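Local coordinates for LRR receptor-like serine/threonine-protein kinase RGI3 (Arabidopsis thaliana, PDB 5HZ0), which acts as a cell-surface receptor for RGF peptide hormones that maintain the root stem cell niche, the present chain being its extracellular leucine-rich repeat region, at residues A[101-106]-A[126-131]; A[83-88]-A[107-112]; A[150-155]-A[175-180]; A[39-44]-A[63-68]. The protein carries 5 engineered substitutions. All coordinates share one frame; numbering follows the deposited sequence.

In the fold
From the N terminus, contact 4 comes first: it sets strand 41-44 beside strand 65-67 and closes a loop of one leucine-rich repeat. Contact 2 follows, joining the turns before the next two strands, 89-91 and 113-115, and it adjoins contact 4 where K88 N probably bonds to E64 O. Contact 1 crosses contact 2, because 101-106 runs straight into 107-112; it packs one 3-10 turn on the next. Contact 3, later in the chain, repeats that packing two repeats on and touches contact 1 through the R127–E153 salt bridge. No loop encloses another entirely; all four contacts stack successive coils near the N-terminal end of the solenoid.

Contact 1 (A[101-106]-A[126-131])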
# COMPACT_ATOMS: atom_id res chain seq x y z
N ILE A 101 -9.37 3.88 -34.52
CA ILE A 101 -10.07 5.12 -34.74
C ILE A 101 -9.80 5.47 -36.20
O ILE A 101 -8.64 5.65 -36.60
CB ILE A 101 -9.56 6.21 -33.80
CG1 ILE A 101 -9.94 5.87 -32.36
CG2 ILE A 101 -10.13 7.56 -34.19
CD1 ILE A 101 -9.04 6.52 -31.31
N PRO A 102 -10.85 5.48 -37.02
CA PRO A 102 -10.65 5.70 -38.46
C PRO A 102 -10.07 7.08 -38.73
O PRO A 102 -10.34 7.99 -37.95
CB PRO A 102 -12.08 5.60 -39.02
CG PRO A 102 -12.81 4.75 -38.02
CD PRO A 102 -12.25 5.17 -36.70
N MET A 103 -9.28 7.22 -39.79
CA MET A 103 -8.72 8.51 -40.21
C MET A 103 -9.83 9.52 -40.47
O MET A 103 -9.70 10.72 -40.19
CB MET A 103 -7.88 8.31 -41.47
CG MET A 103 -7.11 9.55 -41.95
SD MET A 103 -5.63 9.92 -40.98
CE MET A 103 -4.78 11.08 -42.06
N GLU A 104 -10.96 9.03 -40.98
CA GLU A 104 -12.07 9.89 -41.38
C GLU A 104 -12.66 10.68 -40.19
O GLU A 104 -13.55 11.52 -40.39
CB GLU A 104 -13.16 9.09 -42.09
CG GLU A 104 -12.73 8.49 -43.42
CD GLU A 104 -11.78 7.31 -43.28
OE1 GLU A 104 -11.74 6.69 -42.19
OE2 GLU A 104 -11.06 7.02 -44.25
N ILE A 105 -12.18 10.38 -38.98
CA ILE A 105 -12.49 11.17 -37.80
C ILE A 105 -12.23 12.65 -38.10
O ILE A 105 -12.98 13.52 -37.67
CB ILE A 105 -11.66 10.73 -36.56
CG1 ILE A 105 -12.07 11.52 -35.31
CG2 ILE A 105 -10.17 10.93 -36.79
CD1 ILE A 105 -13.13 10.86 -34.46
N GLY A 106 -11.17 12.91 -38.87
CA GLY A 106 -10.78 14.28 -39.17
C GLY A 106 -11.82 15.04 -39.97
O GLY A 106 -11.74 16.26 -40.09
N PRO A 126 -5.12 8.56 -35.19
CA PRO A 126 -4.91 9.09 -36.54
C PRO A 126 -4.30 10.48 -36.49
O PRO A 126 -4.56 11.21 -35.54
CB PRO A 126 -6.33 9.19 -37.09
CG PRO A 126 -7.11 8.22 -36.31
CD PRO A 126 -6.52 8.20 -34.95
N ARG A 127 -3.51 10.83 -37.50
CA ARG A 127 -2.88 12.14 -37.53
C ARG A 127 -3.94 13.15 -37.93
O ARG A 127 -3.71 14.36 -37.93
CB ARG A 127 -1.73 12.17 -38.54
CG ARG A 127 -1.20 10.80 -38.90
CD ARG A 127 0.28 10.70 -38.64
NE ARG A 127 0.97 11.94 -38.99
CZ ARG A 127 2.27 12.01 -39.26
NH1 ARG A 127 3.02 10.91 -39.23
NH2 ARG A 127 2.82 13.18 -39.57
N SER A 128 -5.11 12.61 -38.26
CA SER A 128 -6.28 13.38 -38.63
C SER A 128 -6.95 14.19 -37.51
O SER A 128 -7.71 15.12 -37.81
CB SER A 128 -7.33 12.44 -39.22
OG SER A 128 -7.44 12.63 -40.61
N ILE A 129 -6.70 13.85 -36.24
CA ILE A 129 -7.33 14.59 -35.15
C ILE A 129 -6.99 16.07 -35.26
O ILE A 129 -7.79 16.92 -34.87
CB ILE A 129 -6.96 14.08 -33.72
CG1 ILE A 129 -5.57 13.47 -33.69
CG2 ILE A 129 -8.00 13.08 -33.20
CD1 ILE A 129 -4.43 14.45 -33.81
N GLY A 130 -5.83 16.36 -35.82
CA GLY A 130 -5.37 17.73 -35.96
C GLY A 130 -6.30 18.60 -36.79
O GLY A 130 -6.20 19.82 -36.76
N GLU A 131 -7.20 17.97 -37.53
CA GLU A 131 -8.13 18.74 -38.34
C GLU A 131 -9.39 19.12 -37.58
O GLU A 131 -10.26 19.83 -38.10
CB GLU A 131 -8.48 17.99 -39.62
CG GLU A 131 -7.41 18.11 -40.69
CD GLU A 131 -7.63 17.14 -41.83
OE1 GLU A 131 -8.80 16.79 -42.09
OE2 GLU A 131 -6.62 16.71 -42.45
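M103 reaches S128 with CG, SD and CE. Beyond CB, CG stands anti to the backbone N (chi1 -174°) and lies 3.4 Å from S128 OG. The bend at chi2 (76°) then turns the thioether along the serine, with SD 3.3 Å from S128 OG and 4.0 Å from P126 CB. The terminal CE stays near S128 OG. A methionine suits this exposed position, since its unbranched chain can bend along S128. Beneath it S128 OG gives a weak hydrogen bond to M103 O (3.0 Å), a carbonyl that also receives G106 N. Both segments belong to the I-P-x-x-I-G turns of plant-type leucine-rich repeats, the second starting at its proline; they lie in predicted repeats 5 and 6, each partly wound as 3-10 helix. P126 lays its ring against I101 and I105, crossing each at about a right angle; CD meets I101 CG2 at 3.7 Å and CG meets I105 CG2 at 4.1 Å. An alanine here would remove CG and CD and would probably leave a gap beside both isoleucines. G106, lacking a side chain, brings its CA to 3.5 Å from S128 O. R127 turns its guanidinium outward, to a salt bridge with E153.

Contact 2 (A[83-88]-A[107-112]); sequences RLKKLK and NLSGLV
The flat groups that carry the meeting of K88 with V112 and of L87 with L111 are peptides, since neither segment has an aromatic ring. The K88 carbonyl takes the N-H of V112 at 2.9 Å between N and O, the donor tilted 33° from the carbonyl plane and the N-H...O angle 152°. One residue earlier, L87 O faces L111 CA at 3.3 Å in a CA-H...O contact; L111 N is also near it, but at an angle too poor for a hydrogen bond. Around these peptides lie aliphatic chains. L108 extends CD2 against the L84 carbonyl, while its other methyl, CD1, meets L87 CD2 at 4.3 Å. These leucines point into the solenoid, as the spaced leucines of a leucine-rich repeat do, and each segment makes a type I turn, L84 to L87 and L108 to L111, just before the next parallel strand. On the solvent side K85, bent at chi2 (93°) and again at chi4, lays CD by N107 O at 3.4 Å and CE by S109 CB at 3.6 Å. Lysine suits this exposed edge of the turn because its methylenes can pack while the ammonium stays at the surface. K86, turned from this contact, instead forms a salt bridge with E62. K88 CG lies near G110 O, and its CE runs beside V112 CG2 at 4.0 Å, the two chains pointing the same way.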
# COMPACT_ATOMS: atom_id res chain seq x y z
N ARG A 83 -19.44 10.39 -41.54
CA ARG A 83 -20.10 11.15 -42.59
C ARG A 83 -20.95 12.28 -42.00
O ARG A 83 -21.37 13.18 -42.72
CB ARG A 83 -20.96 10.24 -43.46
CG ARG A 83 -20.17 9.20 -44.24
CD ARG A 83 -21.08 8.24 -44.99
NE ARG A 83 -20.32 7.41 -45.93
CZ ARG A 83 -20.85 6.42 -46.64
NH1 ARG A 83 -22.14 6.14 -46.51
NH2 ARG A 83 -20.09 5.72 -47.47
N LEU A 84 -21.15 12.27 -40.69
CA LEU A 84 -22.08 13.22 -40.12
C LEU A 84 -21.30 14.48 -39.82
O LEU A 84 -20.68 14.60 -38.78
CB LEU A 84 -22.62 12.66 -38.80
CG LEU A 84 -23.16 11.23 -38.81
CD1 LEU A 84 -23.60 10.82 -37.42
CD2 LEU A 84 -24.30 11.10 -39.78
N LYS A 85 -21.45 15.47 -40.69
CA LYS A 85 -20.59 16.65 -40.68
C LYS A 85 -21.13 17.66 -39.66
O LYS A 85 -20.49 18.66 -39.35
CB LYS A 85 -20.52 17.24 -42.10
CG LYS A 85 -19.60 18.44 -42.30
CD LYS A 85 -18.20 18.06 -42.74
CE LYS A 85 -17.30 19.30 -42.86
NZ LYS A 85 -17.97 20.47 -43.53
N LYS A 86 -22.32 17.38 -39.14
CA LYS A 86 -22.94 18.26 -38.15
C LYS A 86 -22.76 17.83 -36.69
O LYS A 86 -23.33 18.45 -35.79
CB LYS A 86 -24.42 18.49 -38.48
CG LYS A 86 -24.64 19.64 -39.46
CD LYS A 86 -25.97 19.53 -40.19
CE LYS A 86 -26.05 20.60 -41.27
NZ LYS A 86 -27.15 20.38 -42.25
N LEU A 87 -21.99 16.77 -36.45
CA LEU A 87 -21.83 16.22 -35.10
C LEU A 87 -20.92 17.09 -34.24
O LEU A 87 -19.78 17.36 -34.60
CB LEU A 87 -21.24 14.81 -35.19
CG LEU A 87 -21.76 13.77 -34.20
CD1 LEU A 87 -23.24 13.50 -34.45
CD2 LEU A 87 -20.94 12.49 -34.31
N LYS A 88 -21.45 17.59 -33.13
CA LYS A 88 -20.63 18.26 -32.12
C LYS A 88 -20.32 17.40 -30.89
O LYS A 88 -19.42 17.69 -30.11
CB LYS A 88 -21.25 19.61 -31.73
CG LYS A 88 -21.34 20.60 -32.89
CD LYS A 88 -22.09 21.88 -32.49
CE LYS A 88 -21.33 22.73 -31.46
NZ LYS A 88 -22.27 23.39 -30.49
N ASN A 107 -12.80 14.32 -40.51
CA ASN A 107 -13.84 14.96 -41.31
C ASN A 107 -14.98 15.58 -40.51
O ASN A 107 -15.78 16.34 -41.06
CB ASN A 107 -14.41 13.98 -42.34
CG ASN A 107 -13.58 13.92 -43.61
OD1 ASN A 107 -13.00 14.92 -44.04
ND2 ASN A 107 -13.53 12.74 -44.23
N LEU A 108 -15.05 15.31 -39.21
CA LEU A 108 -16.15 15.87 -38.46
C LEU A 108 -15.64 17.21 -38.00
O LEU A 108 -15.08 17.33 -36.91
CB LEU A 108 -16.43 15.03 -37.22
CG LEU A 108 -16.79 13.55 -37.34
CD1 LEU A 108 -17.02 12.95 -35.96
CD2 LEU A 108 -18.01 13.36 -38.21
N SER A 109 -16.01 18.25 -38.74
CA SER A 109 -15.30 19.51 -38.66
C SER A 109 -15.82 20.34 -37.50
O SER A 109 -15.20 21.32 -37.10
CB SER A 109 -15.43 20.27 -39.98
OG SER A 109 -14.43 21.26 -40.10
N GLY A 110 -16.97 19.96 -36.97
CA GLY A 110 -17.55 20.69 -35.87
C GLY A 110 -17.54 19.97 -34.55
O GLY A 110 -18.12 20.45 -33.57
N LEU A 111 -16.89 18.81 -34.51
CA LEU A 111 -16.84 17.99 -33.31
C LEU A 111 -16.20 18.75 -32.15
O LEU A 111 -15.14 19.36 -32.31
CB LEU A 111 -16.06 16.70 -33.58
CG LEU A 111 -16.18 15.59 -32.52
CD1 LEU A 111 -17.65 15.22 -32.31
CD2 LEU A 111 -15.33 14.35 -32.90
N VAL A 112 -16.85 18.70 -30.99
CA VAL A 112 -16.41 19.39 -29.78
C VAL A 112 -16.04 18.37 -28.71
O VAL A 112 -14.95 18.42 -28.13
CB VAL A 112 -17.47 20.40 -29.25
CG1 VAL A 112 -17.00 21.02 -27.95
CG2 VAL A 112 -17.73 21.48 -30.28

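Contact 3 (A[150-155]-A[175-180])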
# COMPACT_ATOMS: atom_id res chain seq x y z
N LEU A 150 1.70 9.67 -29.43
CA LEU A 150 0.69 10.71 -29.59
C LEU A 150 1.08 11.51 -30.82
O LEU A 150 2.19 12.04 -30.89
CB LEU A 150 0.63 11.60 -28.34
CG LEU A 150 -0.38 12.74 -28.33
CD1 LEU A 150 -1.82 12.23 -28.32
CD2 LEU A 150 -0.12 13.66 -27.14
N PRO A 151 0.18 11.59 -31.81
CA PRO A 151 0.57 12.25 -33.07
C PRO A 151 0.86 13.73 -32.91
O PRO A 151 0.21 14.44 -32.15
CB PRO A 151 -0.65 12.02 -33.98
CG PRO A 151 -1.79 11.82 -33.03
CD PRO A 151 -1.22 11.13 -31.83
N TRP A 152 1.87 14.17 -33.64
CA TRP A 152 2.30 15.56 -33.69
C TRP A 152 1.10 16.50 -33.93
O TRP A 152 0.97 17.57 -33.31
CB TRP A 152 3.33 15.68 -34.80
CG TRP A 152 3.90 17.02 -34.92
CD1 TRP A 152 3.51 18.00 -35.79
CD2 TRP A 152 4.96 17.56 -34.14
NE1 TRP A 152 4.27 19.12 -35.60
CE2 TRP A 152 5.17 18.88 -34.59
CE3 TRP A 152 5.76 17.07 -33.11
CZ2 TRP A 152 6.15 19.71 -34.04
CZ3 TRP A 152 6.72 17.90 -32.56
CH2 TRP A 152 6.91 19.20 -33.03
N GLU A 153 0.20 16.06 -34.81
CA GLU A 153 -0.93 16.89 -35.22
C GLU A 153 -1.86 17.29 -34.07
O GLU A 153 -2.73 18.14 -34.24
CB GLU A 153 -1.72 16.18 -36.32
CG GLU A 153 -1.00 16.14 -37.67
CD GLU A 153 0.13 15.10 -37.75
OE1 GLU A 153 0.32 14.30 -36.80
OE2 GLU A 153 0.81 15.09 -38.78
N ILE A 154 -1.67 16.69 -32.90
CA ILE A 154 -2.47 17.05 -31.74
C ILE A 154 -2.31 18.53 -31.41
O ILE A 154 -3.19 19.12 -30.80
CB ILE A 154 -2.12 16.22 -30.50
CG1 ILE A 154 -3.29 16.25 -29.51
CG2 ILE A 154 -0.85 16.73 -29.83
CD1 ILE A 154 -4.55 15.68 -30.06
N GLY A 155 -1.19 19.12 -31.84
CA GLY A 155 -0.96 20.52 -31.53
C GLY A 155 -1.88 21.44 -32.30
O GLY A 155 -1.95 22.64 -32.05
N PRO A 175 4.91 14.83 -27.94
CA PRO A 175 5.46 15.72 -28.96
C PRO A 175 5.58 17.15 -28.46
O PRO A 175 4.79 17.58 -27.64
CB PRO A 175 4.42 15.65 -30.08
CG PRO A 175 3.14 15.32 -29.37
CD PRO A 175 3.53 14.41 -28.24
N ALA A 176 6.56 17.89 -28.98
CA ALA A 176 6.76 19.29 -28.64
C ALA A 176 5.52 20.09 -29.06
O ALA A 176 5.24 21.18 -28.53
CB ALA A 176 8.02 19.82 -29.32
N SER A 177 4.76 19.50 -29.98
CA SER A 177 3.46 19.99 -30.43
C SER A 177 2.55 20.37 -29.27
O SER A 177 1.74 21.28 -29.39
CB SER A 177 2.75 18.84 -31.15
OG SER A 177 2.90 18.94 -32.54
N ILE A 178 2.68 19.65 -28.16
CA ILE A 178 1.82 19.86 -27.01
C ILE A 178 1.85 21.31 -26.54
O ILE A 178 0.84 21.81 -26.07
CB ILE A 178 2.13 18.85 -25.87
CG1 ILE A 178 0.82 18.34 -25.27
CG2 ILE A 178 3.05 19.45 -24.80
CD1 ILE A 178 0.01 17.55 -26.25
N GLY A 179 2.98 21.99 -26.72
CA GLY A 179 3.08 23.39 -26.33
C GLY A 179 2.18 24.38 -27.09
O GLY A 179 2.07 25.57 -26.72
N ASN A 180 1.57 23.91 -28.17
CA ASN A 180 0.65 24.74 -28.94
C ASN A 180 -0.75 24.76 -28.32
O ASN A 180 -1.61 25.51 -28.75
CB ASN A 180 0.58 24.25 -30.39
CG ASN A 180 1.63 24.88 -31.27
OD1 ASN A 180 2.44 24.19 -31.91
ND2 ASN A 180 1.64 26.22 -31.32
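W152 lays its indole over S177. CG is anti to the backbone N (chi1 -177°), and chi2 of -97° turns the ring broadside, so that S177 CB faces the six-membered ring in a CH-pi contact, 4.0 Å from its centroid and 15° off the normal. S177 OG lies on the same side of the indole and donates a hydrogen bond to W152 O, a carbonyl also used by G155 N; the bond is modelled shorter than normal, its exact length doubtful. Serine fits because it is small enough to pack against the ring and carries a hydroxyl that can donate to that oxygen. W152 CE3 touches P175 CB at 3.6 Å and CH2 approaches A176 CB at 3.9 Å. Here the P-x-x-I-G turns of the predicted repeats 7 and 8 stack, each largely 3-10 helix, as coils of the plant-type leucine-rich repeat solenoid. Inside, L150, its CG anti to its N, touches P175 CD (3.9 Å) and I178 CD1 (4.0 Å) with CD2, crossing both chains at about a right angle. In I154, CG1 anti to the backbone N leaves CG2 between that N and the carbonyl carbon, where it meets I178 CD1 at 3.8 Å, the isoleucines side by side. Branched aliphatic residues suit this buried inner side. G155, without a side chain, brings CA to 3.5 Å from S177 O, and its O rests by N180 CB.

Contact 4 (A[39-44]-A[63-68]); sequences LTSLTL and LELLDL
L42 is held to L65 and D67 of the neighbouring strand through both its N-H and its C=O: its N bonds to L65 O at 2.9 Å, and its carbonyl, in whose plane the donor lies, receives D67 N with an N-H...O angle of 165°. Before these, T40 O accepts E64 N at 2.7 Å and, weakly, L65 N; after them L44 N makes a weak bond to D67 O. CA-H...O contacts, such as L66 CA to L42 O, fill the spaces between. This is the parallel pairing of strands 41-44 and 65-67, 9° apart in direction, and it belongs to the strand-lined surface of the leucine-rich repeat solenoid, with strands 14-20 and 89-91 beyond on the two sides. Apolar contacts occupy the inward face, where L42 CD2 meets L66 CD1 at 3.9 Å, the two leucines side by side. A further pair lies at the strand end, L44 CB meeting L68 CD2 at 3.9 Å in the same way. L63 brings CD1 against L39 CG and L42 CB. Leucine suits these positions because repeated coils can stack like on like. On the face opposite L42 and L66, T43 has OG1 beside the backbone N (chi1 -43°), which leaves CG2 anti to that N, 3.5 Å from D67 OD2, while D67 OD1 bonds to S69. At the entry E64 OE2 comes to 3.1 Å from T40 OG1, whose bond is to E62 O. An alanine in place of E64 would probably leave the T40 hydroxyl without the neighbouring carboxylate.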
# COMPACT_ATOMS: atom_id res chain seq x y z
N LEU A 39 -33.87 14.12 -37.56
CA LEU A 39 -33.39 13.97 -36.18
C LEU A 39 -32.03 14.64 -35.93
O LEU A 39 -31.05 14.35 -36.62
CB LEU A 39 -33.28 12.47 -35.84
CG LEU A 39 -32.80 12.03 -34.46
CD1 LEU A 39 -33.87 12.25 -33.42
CD2 LEU A 39 -32.41 10.56 -34.49
N THR A 40 -31.99 15.55 -34.96
CA THR A 40 -30.76 16.26 -34.62
C THR A 40 -29.92 15.65 -33.48
O THR A 40 -28.71 15.89 -33.38
CB THR A 40 -31.08 17.75 -34.29
OG1 THR A 40 -30.16 18.60 -34.98
CG2 THR A 40 -31.01 18.02 -32.78
N SER A 41 -30.56 14.84 -32.63
CA SER A 41 -29.91 14.36 -31.41
C SER A 41 -30.36 12.94 -31.07
O SER A 41 -31.55 12.68 -30.97
CB SER A 41 -30.20 15.33 -30.26
OG SER A 41 -29.74 14.83 -29.02
N LEU A 42 -29.41 12.03 -30.87
CA LEU A 42 -29.76 10.64 -30.59
C LEU A 42 -29.04 10.06 -29.37
O LEU A 42 -27.82 9.85 -29.41
CB LEU A 42 -29.50 9.76 -31.82
CG LEU A 42 -29.82 8.27 -31.62
CD1 LEU A 42 -31.25 8.10 -31.14
CD2 LEU A 42 -29.56 7.46 -32.89
N THR A 43 -29.80 9.80 -28.31
CA THR A 43 -29.23 9.21 -27.11
C THR A 43 -29.92 7.90 -26.80
O THR A 43 -31.07 7.88 -26.35
CB THR A 43 -29.45 10.12 -25.90
OG1 THR A 43 -29.19 11.48 -26.26
CG2 THR A 43 -28.56 9.72 -24.74
N LEU A 44 -29.21 6.80 -27.04
CA LEU A 44 -29.59 5.51 -26.51
C LEU A 44 -28.43 5.12 -25.61
O LEU A 44 -27.39 4.69 -26.09
CB LEU A 44 -29.73 4.50 -27.65
CG LEU A 44 -30.48 5.02 -28.88
CD1 LEU A 44 -30.25 4.10 -30.07
CD2 LEU A 44 -31.97 5.21 -28.59
N LEU A 63 -27.64 15.02 -37.56
CA LEU A 63 -27.14 14.62 -36.25
C LEU A 63 -26.05 15.55 -35.70
O LEU A 63 -25.11 15.94 -36.40
CB LEU A 63 -26.64 13.18 -36.28
CG LEU A 63 -27.13 12.34 -35.11
CD1 LEU A 63 -28.61 12.56 -34.88
CD2 LEU A 63 -26.83 10.86 -35.38
N GLU A 64 -26.20 15.88 -34.43
CA GLU A 64 -25.36 16.84 -33.73
C GLU A 64 -24.83 16.16 -32.49
O GLU A 64 -23.65 16.26 -32.18
CB GLU A 64 -26.12 18.14 -33.42
CG GLU A 64 -26.18 19.10 -34.60
CD GLU A 64 -27.21 20.22 -34.44
OE1 GLU A 64 -27.42 20.72 -33.30
OE2 GLU A 64 -27.79 20.61 -35.47
N LEU A 65 -25.74 15.59 -31.70
CA LEU A 65 -25.34 14.68 -30.63
C LEU A 65 -25.62 13.22 -31.00
O LEU A 65 -26.69 12.89 -31.49
CB LEU A 65 -26.05 15.04 -29.32
CG LEU A 65 -25.56 14.32 -28.06
CD1 LEU A 65 -25.62 15.24 -26.84
CD2 LEU A 65 -26.37 13.04 -27.78
N LEU A 66 -24.63 12.35 -30.78
CA LEU A 66 -24.86 10.91 -30.78
C LEU A 66 -24.24 10.35 -29.50
O LEU A 66 -23.03 10.41 -29.32
CB LEU A 66 -24.22 10.25 -32.01
CG LEU A 66 -24.32 8.73 -32.19
CD1 LEU A 66 -25.76 8.26 -32.42
CD2 LEU A 66 -23.41 8.22 -33.31
N ASP A 67 -25.06 9.84 -28.59
CA ASP A 67 -24.52 9.19 -27.40
C ASP A 67 -25.02 7.75 -27.31
O ASP A 67 -26.19 7.49 -27.03
CB ASP A 67 -24.89 9.96 -26.13
CG ASP A 67 -24.52 9.22 -24.86
OD1 ASP A 67 -23.54 8.45 -24.87
OD2 ASP A 67 -25.21 9.39 -23.84
N LEU A 68 -24.11 6.82 -27.59
CA LEU A 68 -24.36 5.39 -27.47
C LEU A 68 -23.73 4.76 -26.23
O LEU A 68 -23.68 3.54 -26.09
CB LEU A 68 -24.02 4.67 -28.76
CG LEU A 68 -24.97 5.14 -29.87
CD1 LEU A 68 -24.54 4.63 -31.24
CD2 LEU A 68 -26.40 4.71 -29.58